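Local coordinates for probable glutamine-binding lipoprotein GlnH (GLNBP) (Mycobacterium tuberculosis, PDB 6H20) that binds acidic amino acids and asparagine as a family 3 solute-binding lipoprotein, with aspartate as the probable specific ligand, and probably serves amino-acid sensing or transport, at residues 7-12 with 182-187; 46-51 with 88-93; 51-56 with 114-119; 163-168 with 201-206. All coordinates share one frame; numbering follows the deposited sequence.

Overall arrangement
The four contacts fall into two pairs on opposite sides of the chain's centre, as the two lobes of a periplasmic-binding-protein fold would place them. Interactions 2 and 3 share Gly51 and lie about 11 Å apart between centres: helix 45-50 packs on the end of helix 77-90, then runs into strand 53-57, which pairs with strand 117-118. Interactions 1 and 4, about 8 Å apart between centres, occupy the other side, where strand 163-167 lies between strands 184-188 and 205-207. Along the chain, 7-12 comes first yet pairs with 182-187, so the N-terminal segment joins the far lobe. Centres of interactions 3 and 4 are about 31 Å apart, with asparagine bound between the lobes.

Interaction 1 (7-12 with 182-187); sequences MEIMPP and PPVIVS
A short antiparallel beta ladder adds the N-terminal segment 7-12 to strand 184-188 of the solute-binding fold. Ser187 is held through its backbone: Glu8 and Ser187 form a hydrogen-bonded pair, with Ser187 N to Glu8 O at 2.8 Å and Glu8 N to Ser187 O at 2.9 Å. The Ser187 hydroxyl, set between its own backbone N and carbonyl carbon (chi1 73°), lies near Glu8 CB but takes its hydrogen bond from Arg168. Beyond the non-hydrogen-bonded pair Ile9-Val186, Met10 N gives an almost straight bond to Ile185 O, nearly along the C=O axis, at 2.8 Å. The Met10 side chain then crosses Ile185 obliquely. Its CG is anti to the carbonyl carbon, and a bend at the last torsion lays Met10 SD and CE along the CG2 branch of Ile185, with SD 3.7 Å from CG2. Leu173 of helix 171-176 touches both side chains, so the Met10 side chain packs between the strand and that helix. On the face bearing Ile9 and Val186, Met7 CG meets Val186 CG1 at 3.6 Å. Where the strands part, one water bridges them, donating to Met10 O at 2.7 Å and accepting from Ile185 N.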
loop_
_atom_site.group_PDB
_atom_site.type_symbol
_atom_site.label_atom_id
_atom_site.label_comp_id
_atom_site.label_asym_id
_atom_site.label_seq_id
_atom_site.Cartn_x
_atom_site.Cartn_y
_atom_site.Cartn_z
ATOM N N MET A 7 -5.649 11.479 16.140
ATOM C CA MET A 7 -4.220 11.704 16.328
ATOM C C MET A 7 -3.812 11.342 17.751
ATOM O O MET A 7 -4.425 11.799 18.725
ATOM C CB MET A 7 -3.913 13.176 16.051
ATOM C CG MET A 7 -2.462 13.597 16.197
ATOM S SD MET A 7 -2.302 15.348 15.745
ATOM C CE MET A 7 -2.982 15.269 14.093
ATOM N N GLU A 8 -2.771 10.525 17.879
ATOM C CA GLU A 8 -2.327 10.035 19.176
ATOM C C GLU A 8 -0.818 10.174 19.276
ATOM O O GLU A 8 -0.089 9.675 18.413
ATOM C CB GLU A 8 -2.695 8.554 19.346
ATOM C CG GLU A 8 -4.167 8.265 19.154
ATOM C CD GLU A 8 -4.470 6.784 19.036
ATOM O OE1 GLU A 8 -3.605 5.960 19.386
ATOM O OE2 GLU A 8 -5.580 6.454 18.576
ATOM N N ILE A 9 -0.348 10.828 20.330
ATOM C CA ILE A 9 1.067 10.762 20.682
ATOM C C ILE A 9 1.312 9.458 21.437
ATOM O O ILE A 9 0.782 9.250 22.535
ATOM C CB ILE A 9 1.490 11.990 21.504
ATOM C CG1 ILE A 9 1.137 13.287 20.765
ATOM C CG2 ILE A 9 2.978 11.922 21.830
ATOM C CD1 ILE A 9 1.162 14.540 21.647
ATOM N N MET A 10 2.098 8.559 20.841
ATOM C CA MET A 10 2.266 7.229 21.401
ATOM C C MET A 10 3.156 7.271 22.649
ATOM O O MET A 10 3.984 8.174 22.797
ATOM C CB MET A 10 2.875 6.312 20.343
ATOM C CG MET A 10 1.881 5.939 19.252
ATOM S SD MET A 10 2.546 4.841 17.976
ATOM C CE MET A 10 4.025 4.227 18.754
ATOM N N PRO A 11 2.993 6.319 23.571
ATOM C CA PRO A 11 3.830 6.314 24.790
ATOM C C PRO A 11 5.281 6.054 24.431
ATOM O O PRO A 11 5.555 5.278 23.506
ATOM C CB PRO A 11 3.263 5.156 25.628
ATOM C CG PRO A 11 2.190 4.528 24.847
ATOM C CD PRO A 11 2.096 5.156 23.490
ATOM N N PRO A 12 6.233 6.680 25.123
ATOM C CA PRO A 12 7.645 6.419 24.813
ATOM C C PRO A 12 7.996 4.972 25.115
ATOM O O PRO A 12 7.711 4.454 26.195
ATOM C CB PRO A 12 8.405 7.390 25.726
ATOM C CG PRO A 12 7.382 8.363 26.231
ATOM C CD PRO A 12 6.075 7.635 26.229
ATOM N N PRO A 182 14.497 7.264 20.170
ATOM C CA PRO A 182 13.245 7.266 19.422
ATOM C C PRO A 182 12.837 8.670 19.019
ATOM O O PRO A 182 13.149 9.654 19.715
ATOM C CB PRO A 182 12.238 6.665 20.420
ATOM C CG PRO A 182 13.091 5.817 21.329
ATOM C CD PRO A 182 14.340 6.645 21.495
ATOM N N PRO A 183 12.131 8.814 17.905
ATOM C CA PRO A 183 11.344 10.023 17.682
ATOM C C PRO A 183 10.205 10.071 18.684
ATOM O O PRO A 183 9.896 9.092 19.370
ATOM C CB PRO A 183 10.782 9.826 16.268
ATOM C CG PRO A 183 11.404 8.575 15.739
ATOM C CD PRO A 183 11.842 7.778 16.906
ATOM N N VAL A 184 9.573 11.235 18.760
ATOM C CA VAL A 184 8.226 11.323 19.314
ATOM C C VAL A 184 7.283 10.817 18.232
ATOM O O VAL A 184 7.199 11.405 17.149
ATOM C CB VAL A 184 7.892 12.771 19.696
ATOM C CG1 VAL A 184 6.425 12.885 20.074
ATOM C CG2 VAL A 184 8.798 13.246 20.823
ATOM N N ILE A 185 6.593 9.715 18.493
ATOM C CA ILE A 185 5.801 9.068 17.452
ATOM C C ILE A 185 4.354 9.512 17.578
ATOM O O ILE A 185 3.723 9.312 18.625
ATOM C CB ILE A 185 5.929 7.541 17.495
ATOM C CG1 ILE A 185 7.411 7.129 17.390
ATOM C CG2 ILE A 185 5.110 6.922 16.356
ATOM C CD1 ILE A 185 7.643 5.612 17.491
ATOM N N VAL A 186 3.842 10.127 16.517
ATOM C CA VAL A 186 2.465 10.596 16.431
ATOM C C VAL A 186 1.761 9.705 15.420
ATOM O O VAL A 186 2.187 9.616 14.261
ATOM C CB VAL A 186 2.414 12.068 15.993
ATOM C CG1 VAL A 186 0.964 12.538 15.865
ATOM C CG2 VAL A 186 3.198 12.941 16.965
ATOM N N SER A 187 0.708 9.015 15.847
ATOM C CA SER A 187 0.018 8.105 14.946
ATOM C C SER A 187 -1.362 8.644 14.584
ATOM O O SER A 187 -1.981 9.381 15.359
ATOM C CB SER A 187 -0.048 6.676 15.500
ATOM O OG SER A 187 -0.974 6.542 16.572
HETATM O O HOH W 1 6.180 9.071 21.453
#

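Interaction 2 (46-51 with 88-93)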
loop_
_atom_site.group_PDB
_atom_site.type_symbol
_atom_site.label_atom_id
_atom_site.label_comp_id
_atom_site.label_asym_id
_atom_site.label_seq_id
_atom_site.Cartn_x
_atom_site.Cartn_y
_atom_site.Cartn_z
ATOM N N ASP A 46 -17.877 -17.464 -7.883
ATOM C CA ASP A 46 -18.676 -16.864 -6.821
ATOM C C ASP A 46 -18.674 -15.347 -6.924
ATOM O O ASP A 46 -19.707 -14.699 -6.699
ATOM C CB ASP A 46 -18.164 -17.320 -5.456
ATOM C CG ASP A 46 -18.459 -18.785 -5.184
ATOM O OD1 ASP A 46 -19.323 -19.364 -5.884
ATOM O OD2 ASP A 46 -17.836 -19.358 -4.265
ATOM N N ILE A 47 -17.523 -14.761 -7.255
ATOM C CA ILE A 47 -17.455 -13.318 -7.460
ATOM C C ILE A 47 -18.334 -12.921 -8.635
ATOM O O ILE A 47 -19.131 -11.979 -8.554
ATOM C CB ILE A 47 -15.996 -12.878 -7.670
ATOM C CG1 ILE A 47 -15.199 -13.047 -6.373
ATOM C CG2 ILE A 47 -15.942 -11.438 -8.161
ATOM C CD1 ILE A 47 -13.691 -12.962 -6.563
ATOM N N ARG A 48 -18.209 -13.653 -9.742
ATOM C CA ARG A 48 -19.001 -13.355 -10.927
ATOM C C ARG A 48 -20.492 -13.417 -10.624
ATOM O O ARG A 48 -21.260 -12.560 -11.078
ATOM C CB ARG A 48 -18.631 -14.342 -12.036
ATOM C CG ARG A 48 -18.738 -13.777 -13.436
ATOM C CD ARG A 48 -18.109 -14.719 -14.447
ATOM N NE ARG A 48 -18.526 -16.104 -14.236
ATOM C CZ ARG A 48 -17.697 -17.100 -13.929
ATOM N NH1 ARG A 48 -16.395 -16.869 -13.790
ATOM N NH2 ARG A 48 -18.172 -18.330 -13.755
ATOM N N ALA A 49 -20.918 -14.409 -9.833
ATOM C CA ALA A 49 -22.329 -14.531 -9.483
ATOM C C ALA A 49 -22.789 -13.395 -8.585
ATOM O O ALA A 49 -23.972 -13.032 -8.604
ATOM C CB ALA A 49 -22.595 -15.876 -8.806
ATOM N N ARG A 50 -21.887 -12.836 -7.778
ATOM C CA ARG A 50 -22.242 -11.680 -6.962
ATOM C C ARG A 50 -22.329 -10.398 -7.777
ATOM O O ARG A 50 -22.825 -9.390 -7.259
ATOM C CB ARG A 50 -21.266 -11.499 -5.794
ATOM C CG ARG A 50 -21.460 -12.493 -4.656
ATOM C CD ARG A 50 -20.677 -12.089 -3.414
ATOM N NE ARG A 50 -19.238 -12.302 -3.577
ATOM C CZ ARG A 50 -18.623 -13.459 -3.347
ATOM N NH1 ARG A 50 -19.316 -14.514 -2.939
ATOM N NH2 ARG A 50 -17.310 -13.562 -3.523
ATOM N N GLY A 51 -21.871 -10.418 -9.030
ATOM C CA GLY A 51 -22.076 -9.320 -9.947
ATOM C C GLY A 51 -21.028 -8.235 -9.887
ATOM O O GLY A 51 -21.028 -7.347 -10.751
ATOM N N ASP A 88 -10.599 -8.934 -15.833
ATOM C CA ASP A 88 -10.388 -10.357 -16.093
ATOM C C ASP A 88 -11.595 -11.193 -15.666
ATOM O O ASP A 88 -11.874 -12.232 -16.281
ATOM C CB ASP A 88 -9.130 -10.847 -15.375
ATOM C CG ASP A 88 -7.845 -10.478 -16.102
ATOM O OD1 ASP A 88 -7.904 -9.739 -17.097
ATOM O OD2 ASP A 88 -6.780 -10.949 -15.663
ATOM N N ILE A 89 -12.322 -10.769 -14.630
ATOM C CA ILE A 89 -13.481 -11.537 -14.173
ATOM C C ILE A 89 -14.681 -11.288 -15.071
ATOM O O ILE A 89 -15.364 -12.232 -15.498
ATOM C CB ILE A 89 -13.811 -11.227 -12.699
ATOM C CG1 ILE A 89 -12.634 -11.588 -11.790
ATOM C CG2 ILE A 89 -15.089 -11.958 -12.261
ATOM C CD1 ILE A 89 -12.805 -11.151 -10.334
ATOM N N PHE A 90 -14.962 -10.022 -15.361
ATOM C CA PHE A 90 -16.220 -9.613 -15.965
ATOM C C PHE A 90 -16.114 -9.189 -17.419
ATOM O O PHE A 90 -17.154 -9.061 -18.079
ATOM C CB PHE A 90 -16.826 -8.452 -15.166
ATOM C CG PHE A 90 -17.230 -8.831 -13.777
ATOM C CD1 PHE A 90 -18.420 -9.503 -13.552
ATOM C CD2 PHE A 90 -16.419 -8.537 -12.699
ATOM C CE1 PHE A 90 -18.798 -9.860 -12.277
ATOM C CE2 PHE A 90 -16.802 -8.893 -11.411
ATOM C CZ PHE A 90 -17.993 -9.563 -11.207
ATOM N N GLY A 91 -14.912 -8.955 -17.933
ATOM C CA GLY A 91 -14.723 -8.474 -19.280
ATOM C C GLY A 91 -14.524 -6.976 -19.380
ATOM O O GLY A 91 -13.910 -6.511 -20.348
ATOM N N VAL A 92 -15.034 -6.219 -18.411
ATOM C CA VAL A 92 -14.784 -4.779 -18.305
ATOM C C VAL A 92 -14.488 -4.438 -16.856
ATOM O O VAL A 92 -14.914 -5.142 -15.929
ATOM C CB VAL A 92 -15.993 -3.950 -18.795
ATOM C CG1 VAL A 92 -16.294 -4.251 -20.256
ATOM C CG2 VAL A 92 -17.215 -4.224 -17.935
ATOM N N PRO A 93 -13.743 -3.352 -16.625
ATOM C CA PRO A 93 -13.296 -3.049 -15.255
ATOM C C PRO A 93 -14.337 -2.422 -14.330
ATOM O O PRO A 93 -14.048 -2.275 -13.135
ATOM C CB PRO A 93 -12.108 -2.095 -15.470
ATOM C CG PRO A 93 -12.317 -1.506 -16.818
ATOM C CD PRO A 93 -13.039 -2.538 -17.635
HETATM O O HOH W 2 -14.963 -14.964 -15.151
#
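Ile89, in the last turn of helix 77-90, is directed toward helix 45-50 and puts its CD1 against CG2 of Ile47 at 3.8 Å. The two side chains cross at about a right angle, the CD1 tip of Ile89 against the CG2 methyl of Ile47, and both also touch Leu53 of the following strand. The backbone carbonyl of Ile89 is tied to the other helix through water: the water donates to Ile89 O at 2.8 Å and accepts from Arg48 NH1 at 2.7 Å. That same NH1 also bonds to the carbonyl of Asp41, and the bend of the arginine chain at chi3 (46°) brings the guanidinium round to reach both.

Phe90 follows and carries the largest share of the contact. With CG anti to its carbonyl carbon (chi1 -65°), the ring swings toward helix 45-50, and its CZ and CE1 atoms arrive at Gly51. Ile47 O lies at the ring edge, near its plane, 3.8 Å from Phe90 CZ, while Gly51 C approaches obliquely, 3.6 Å from Phe90 CZ. Ile47 CG2 is 4.1 Å from Phe90 CZ, and the aliphatic part of Arg48 slides past CE1 in the opposite direction. One face of the ring is backed by CG2 of Ile89 itself.

Gly91 then leaves helical geometry with positive phi, just as Gly51 does across the contact. The arrangement is helix-end against helix-end packing on one lobe of a periplasmic-binding-protein fold, away from the ligand site.

Interaction 3 (51-56 with 114-119)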
loop_
_atom_site.group_PDB
_atom_site.type_symbol
_atom_site.label_atom_id
_atom_site.label_comp_id
_atom_site.label_asym_id
_atom_site.label_seq_id
_atom_site.Cartn_x
_atom_site.Cartn_y
_atom_site.Cartn_z
ATOM N N GLY A 51 -21.871 -10.418 -9.030
ATOM C CA GLY A 51 -22.076 -9.320 -9.947
ATOM C C GLY A 51 -21.028 -8.235 -9.887
ATOM O O GLY A 51 -21.028 -7.347 -10.751
ATOM N N ARG A 52 -20.137 -8.276 -8.902
ATOM C CA ARG A 52 -19.093 -7.268 -8.791
ATOM C C ARG A 52 -17.993 -7.786 -7.879
ATOM O O ARG A 52 -18.230 -8.635 -7.010
ATOM C CB ARG A 52 -19.628 -5.929 -8.258
ATOM C CG ARG A 52 -19.824 -5.880 -6.742
ATOM C CD ARG A 52 -21.029 -6.701 -6.287
ATOM N NE ARG A 52 -21.446 -6.329 -4.937
ATOM C CZ ARG A 52 -22.270 -7.055 -4.185
ATOM N NH1 ARG A 52 -22.765 -8.194 -4.656
ATOM N NH2 ARG A 52 -22.598 -6.644 -2.967
ATOM N N LEU A 53 -16.790 -7.266 -8.101
ATOM C CA LEU A 53 -15.642 -7.502 -7.238
ATOM C C LEU A 53 -15.662 -6.483 -6.106
ATOM O O LEU A 53 -15.799 -5.280 -6.356
ATOM C CB LEU A 53 -14.361 -7.327 -8.057
ATOM C CG LEU A 53 -13.016 -7.503 -7.351
ATOM C CD1 LEU A 53 -12.813 -8.979 -7.002
ATOM C CD2 LEU A 53 -11.859 -6.993 -8.220
ATOM N N ILE A 54 -15.553 -6.959 -4.866
ATOM C CA ILE A 54 -15.565 -6.083 -3.694
ATOM C C ILE A 54 -14.125 -5.864 -3.254
ATOM O O ILE A 54 -13.416 -6.820 -2.906
ATOM C CB ILE A 54 -16.426 -6.659 -2.562
ATOM C CG1 ILE A 54 -17.856 -6.880 -3.067
ATOM C CG2 ILE A 54 -16.401 -5.730 -1.350
ATOM C CD1 ILE A 54 -18.731 -7.689 -2.125
ATOM N N VAL A 55 -13.694 -4.599 -3.286
ATOM C CA VAL A 55 -12.293 -4.215 -3.152
ATOM C C VAL A 55 -12.139 -3.359 -1.905
ATOM O O VAL A 55 -12.820 -2.341 -1.762
ATOM C CB VAL A 55 -11.833 -3.421 -4.386
ATOM C CG1 VAL A 55 -10.372 -2.977 -4.239
ATOM C CG2 VAL A 55 -12.019 -4.242 -5.656
ATOM N N GLY A 56 -11.201 -3.741 -1.038
ATOM C CA GLY A 56 -10.900 -2.957 0.148
ATOM C C GLY A 56 -9.797 -1.956 -0.132
ATOM O O GLY A 56 -8.734 -2.317 -0.649
ATOM N N GLN A 114 -14.860 -9.981 4.308
ATOM C CA GLN A 114 -15.652 -8.787 4.055
ATOM C C GLN A 114 -15.338 -8.136 2.713
ATOM O O GLN A 114 -16.104 -7.277 2.267
ATOM C CB GLN A 114 -15.444 -7.769 5.176
ATOM C CG GLN A 114 -15.921 -8.239 6.538
ATOM C CD GLN A 114 -15.662 -7.205 7.614
ATOM O OE1 GLN A 114 -14.697 -6.450 7.541
ATOM N NE2 GLN A 114 -16.528 -7.165 8.620
ATOM N N VAL A 115 -14.227 -8.513 2.073
ATOM C CA VAL A 115 -13.890 -8.068 0.729
ATOM C C VAL A 115 -13.300 -9.261 -0.001
ATOM O O VAL A 115 -12.818 -10.213 0.613
ATOM C CB VAL A 115 -12.866 -6.909 0.723
ATOM C CG1 VAL A 115 -13.422 -5.683 1.440
ATOM C CG2 VAL A 115 -11.551 -7.344 1.364
ATOM N N ASP A 116 -13.334 -9.200 -1.334
ATOM C CA ASP A 116 -12.646 -10.226 -2.109
ATOM C C ASP A 116 -11.137 -9.994 -2.094
ATOM O O ASP A 116 -10.355 -10.944 -1.944
ATOM C CB ASP A 116 -13.144 -10.230 -3.556
ATOM C CG ASP A 116 -14.630 -10.533 -3.677
ATOM O OD1 ASP A 116 -15.078 -11.587 -3.165
ATOM O OD2 ASP A 116 -15.354 -9.736 -4.315
ATOM N N ILE A 117 -10.712 -8.748 -2.282
ATOM C CA ILE A 117 -9.297 -8.407 -2.319
ATOM C C ILE A 117 -9.099 -7.065 -1.632
ATOM O O ILE A 117 -10.022 -6.247 -1.544
ATOM C CB ILE A 117 -8.718 -8.348 -3.754
ATOM C CG1 ILE A 117 -9.379 -7.234 -4.575
ATOM C CG2 ILE A 117 -8.872 -9.708 -4.450
ATOM C CD1 ILE A 117 -8.811 -7.092 -5.993
ATOM N N VAL A 118 -7.892 -6.859 -1.114
ATOM C CA VAL A 118 -7.434 -5.545 -0.658
ATOM C C VAL A 118 -6.373 -5.090 -1.646
ATOM O O VAL A 118 -5.399 -5.810 -1.894
ATOM C CB VAL A 118 -6.855 -5.609 0.763
ATOM C CG1 VAL A 118 -6.115 -4.312 1.111
ATOM C CG2 VAL A 118 -7.961 -5.869 1.790
ATOM N N VAL A 119 -6.571 -3.923 -2.240
ATOM C CA VAL A 119 -5.548 -3.275 -3.061
ATOM C C VAL A 119 -5.357 -1.912 -2.416
ATOM O O VAL A 119 -6.082 -0.951 -2.709
ATOM C CB VAL A 119 -5.931 -3.156 -4.540
ATOM C CG1 VAL A 119 -4.705 -2.757 -5.370
ATOM C CG2 VAL A 119 -6.503 -4.482 -5.074
HETATM O O HOH W 3 -17.885 -10.323 -4.954
#
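Asp116 reaches across to the start of strand 53-57 and takes a backbone N-H in place of a main-chain carbonyl. Its CB sits 3.7 Å from Leu53 CD1 and also lies against Ile54 O. From there CG stands anti to the carbonyl carbon (chi1 -61°), which turns the carboxylate toward Ile54. Asp116 OD2 accepts Ile54 N at 2.8 Å in a nearly straight bond (174°), using the lone pair away from the other oxygen. A water donates to OD2 as well, and to Arg52 O at 2.7 Å. The second oxygen, OD1, forms a salt bridge with Arg50, so both ends of the carboxylate are engaged. In return Asp116 N donates to Ile54 O at 2.9 Å, in the carbonyl plane on a lone pair.

Farther along, the strands run parallel: Gly56 N meets Ile117 O at 2.8 Å, and Val119 N meets Gly56 O at 3.1 Å. Val115 CG1 lies 3.9 Å from Gly56 CA. This is the alpha/beta sheet of one periplasmic-binding-protein lobe. Strand 53-57 lies between strands 96-100 and 117-118; helix 77-90 covers Leu53, Val55 and Val119, while Val115 and Val118 pack on helix 106-111, whose Arg106 belongs to the asparagine pocket.

Interaction 4 (163-168 with 201-206); sequences RVCVAR and REIDAV
Arg163 and Asp204 cross obliquely, their guanidinium and carboxylate planes turned 53° from each other. The arginine grips side-on: Arg163 NE goes to Asp204 OD2 at 3.1 Å and NH2 to OD1 at 2.9 Å, completing a two-nitrogen salt bridge. Both oxygens lie close to the guanidinium plane, yet each nitrogen meets its oxygen from above the carboxylate plane, a consequence of the tilt. A bend at chi3 (-56°) folds the arginine chain back over the loop, so the peptide joining Glu202 and Ile203 lies across one guanidinium face. In-plane at the edge beside OD1, a water accepts from NH2.

The backbones interlock beside this pair. Asp204 OD2 accepts Arg163 N at 2.8 Å through its lone pair away from OD1, and Arg163 O in turn receives both Asp204 N and Ala205 N. The bonds Ala205 N to Arg163 O and Cys165 N to Ala205 O (2.9 Å) together flank Val164 in the parallel pair Val164-Ala205. On the opposite face from Val164 and Ala205, CB of Cys165 is pressed against CD1 of Ile203 at 3.4 Å, tighter than usual carbon contact. Cys165 SG, anti to its backbone N (chi1 -172°), forms the disulfide with Cys194 of helix 191-199. Val206 touches Trp191 of the same helix.

Chemically, Asp204 OD2 is gripped by a backbone N-H and the arginine NE together, an environment that probably favours the ionised carboxylate, while the disulfide covalently ties strand 163-167 to helix 191-199, whose Trp191 lines the asparagine pocket.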
loop_
_atom_site.group_PDB
_atom_site.type_symbol
_atom_site.label_atom_id
_atom_site.label_comp_id
_atom_site.label_asym_id
_atom_site.label_seq_id
_atom_site.Cartn_x
_atom_site.Cartn_y
_atom_site.Cartn_z
ATOM N N ARG A 163 9.086 14.992 16.088
ATOM C CA ARG A 163 7.721 14.475 15.982
ATOM C C ARG A 163 7.535 13.877 14.590
ATOM O O ARG A 163 7.532 14.598 13.593
ATOM C CB ARG A 163 6.702 15.583 16.250
ATOM C CG ARG A 163 6.733 16.122 17.676
ATOM C CD ARG A 163 6.004 17.453 17.768
ATOM N NE ARG A 163 6.545 18.423 16.826
ATOM C CZ ARG A 163 5.950 19.569 16.502
ATOM N NH1 ARG A 163 4.782 19.888 17.049
ATOM N NH2 ARG A 163 6.523 20.392 15.631
ATOM N N VAL A 164 7.365 12.560 14.524
ATOM C CA VAL A 164 7.256 11.836 13.261
ATOM C C VAL A 164 5.890 11.172 13.205
ATOM O O VAL A 164 5.518 10.435 14.127
ATOM C CB VAL A 164 8.372 10.786 13.142
ATOM C CG1 VAL A 164 8.231 9.997 11.857
ATOM C CG2 VAL A 164 9.735 11.456 13.223
ATOM N N CYS A 165 5.163 11.413 12.117
ATOM C CA CYS A 165 3.814 10.889 11.936
ATOM C C CYS A 165 3.824 9.591 11.140
ATOM O O CYS A 165 4.501 9.482 10.107
ATOM C CB CYS A 165 2.961 11.926 11.208
ATOM S SG CYS A 165 1.191 11.518 11.111
ATOM N N VAL A 166 3.023 8.623 11.609
ATOM C CA VAL A 166 2.792 7.358 10.912
ATOM C C VAL A 166 1.331 6.976 11.077
ATOM O O VAL A 166 0.703 7.278 12.095
ATOM C CB VAL A 166 3.682 6.199 11.419
ATOM C CG1 VAL A 166 5.129 6.416 10.997
ATOM C CG2 VAL A 166 3.537 6.056 12.919
ATOM N N ALA A 167 0.792 6.279 10.087
ATOM C CA ALA A 167 -0.551 5.735 10.239
ATOM C C ALA A 167 -0.505 4.448 11.051
ATOM O O ALA A 167 0.430 3.650 10.931
ATOM C CB ALA A 167 -1.185 5.463 8.875
ATOM N N ARG A 168 -1.522 4.248 11.884
ATOM C CA ARG A 168 -1.587 3.033 12.674
ATOM C C ARG A 168 -1.787 1.830 11.754
ATOM O O ARG A 168 -2.393 1.931 10.682
ATOM C CB ARG A 168 -2.712 3.146 13.710
ATOM C CG ARG A 168 -2.330 4.059 14.875
ATOM C CD ARG A 168 -3.359 4.059 16.001
ATOM N NE ARG A 168 -4.610 4.715 15.628
ATOM C CZ ARG A 168 -4.798 6.032 15.597
ATOM N NH1 ARG A 168 -3.805 6.865 15.896
ATOM N NH2 ARG A 168 -5.990 6.522 15.256
ATOM N N ARG A 201 1.902 22.301 11.271
ATOM C CA ARG A 201 3.105 22.313 12.110
ATOM C C ARG A 201 2.886 21.615 13.453
ATOM O O ARG A 201 3.460 22.007 14.473
ATOM C CB ARG A 201 3.662 23.732 12.287
ATOM C CG ARG A 201 3.812 24.473 10.972
ATOM C CD ARG A 201 4.732 25.672 11.106
ATOM N NE ARG A 201 5.531 25.878 9.899
ATOM C CZ ARG A 201 5.262 26.789 8.968
ATOM N NH1 ARG A 201 4.211 27.586 9.102
ATOM N NH2 ARG A 201 6.046 26.906 7.905
ATOM N N GLU A 202 2.066 20.564 13.456
ATOM C CA GLU A 202 1.845 19.741 14.637
ATOM C C GLU A 202 2.801 18.564 14.704
ATOM O O GLU A 202 2.803 17.838 15.708
ATOM C CB GLU A 202 0.402 19.239 14.653
ATOM C CG GLU A 202 -0.588 20.377 14.744
ATOM C CD GLU A 202 -2.018 19.938 14.557
ATOM O OE1 GLU A 202 -2.248 18.849 13.994
ATOM O OE2 GLU A 202 -2.920 20.698 14.969
ATOM N N ILE A 203 3.604 18.371 13.656
ATOM C CA ILE A 203 4.628 17.338 13.582
ATOM C C ILE A 203 5.800 17.923 12.798
ATOM O O ILE A 203 5.717 19.014 12.232
ATOM C CB ILE A 203 4.114 16.060 12.878
ATOM C CG1 ILE A 203 3.590 16.437 11.491
ATOM C CG2 ILE A 203 3.037 15.365 13.714
ATOM C CD1 ILE A 203 3.273 15.242 10.602
ATOM N N ASP A 204 6.893 17.167 12.732
ATOM C CA ASP A 204 8.089 17.620 12.031
ATOM C C ASP A 204 8.385 16.859 10.748
ATOM O O ASP A 204 9.018 17.419 9.841
ATOM C CB ASP A 204 9.299 17.521 12.964
ATOM C CG ASP A 204 9.093 18.309 14.232
ATOM O OD1 ASP A 204 8.871 19.534 14.123
ATOM O OD2 ASP A 204 9.113 17.701 15.324
ATOM N N ALA A 205 7.931 15.614 10.639
ATOM C CA ALA A 205 8.193 14.823 9.449
ATOM C C ALA A 205 7.185 13.687 9.375
ATOM O O ALA A 205 6.527 13.343 10.363
ATOM C CB ALA A 205 9.617 14.256 9.463
ATOM N N VAL A 206 7.071 13.111 8.181
ATOM C CA VAL A 206 6.281 11.907 7.948
ATOM C C VAL A 206 7.227 10.846 7.407
ATOM O O VAL A 206 8.118 11.160 6.616
ATOM C CB VAL A 206 5.163 12.190 6.926
ATOM C CG1 VAL A 206 4.251 10.968 6.770
ATOM C CG2 VAL A 206 4.357 13.387 7.366
HETATM O O HOH W 4 6.651 23.211 14.317
#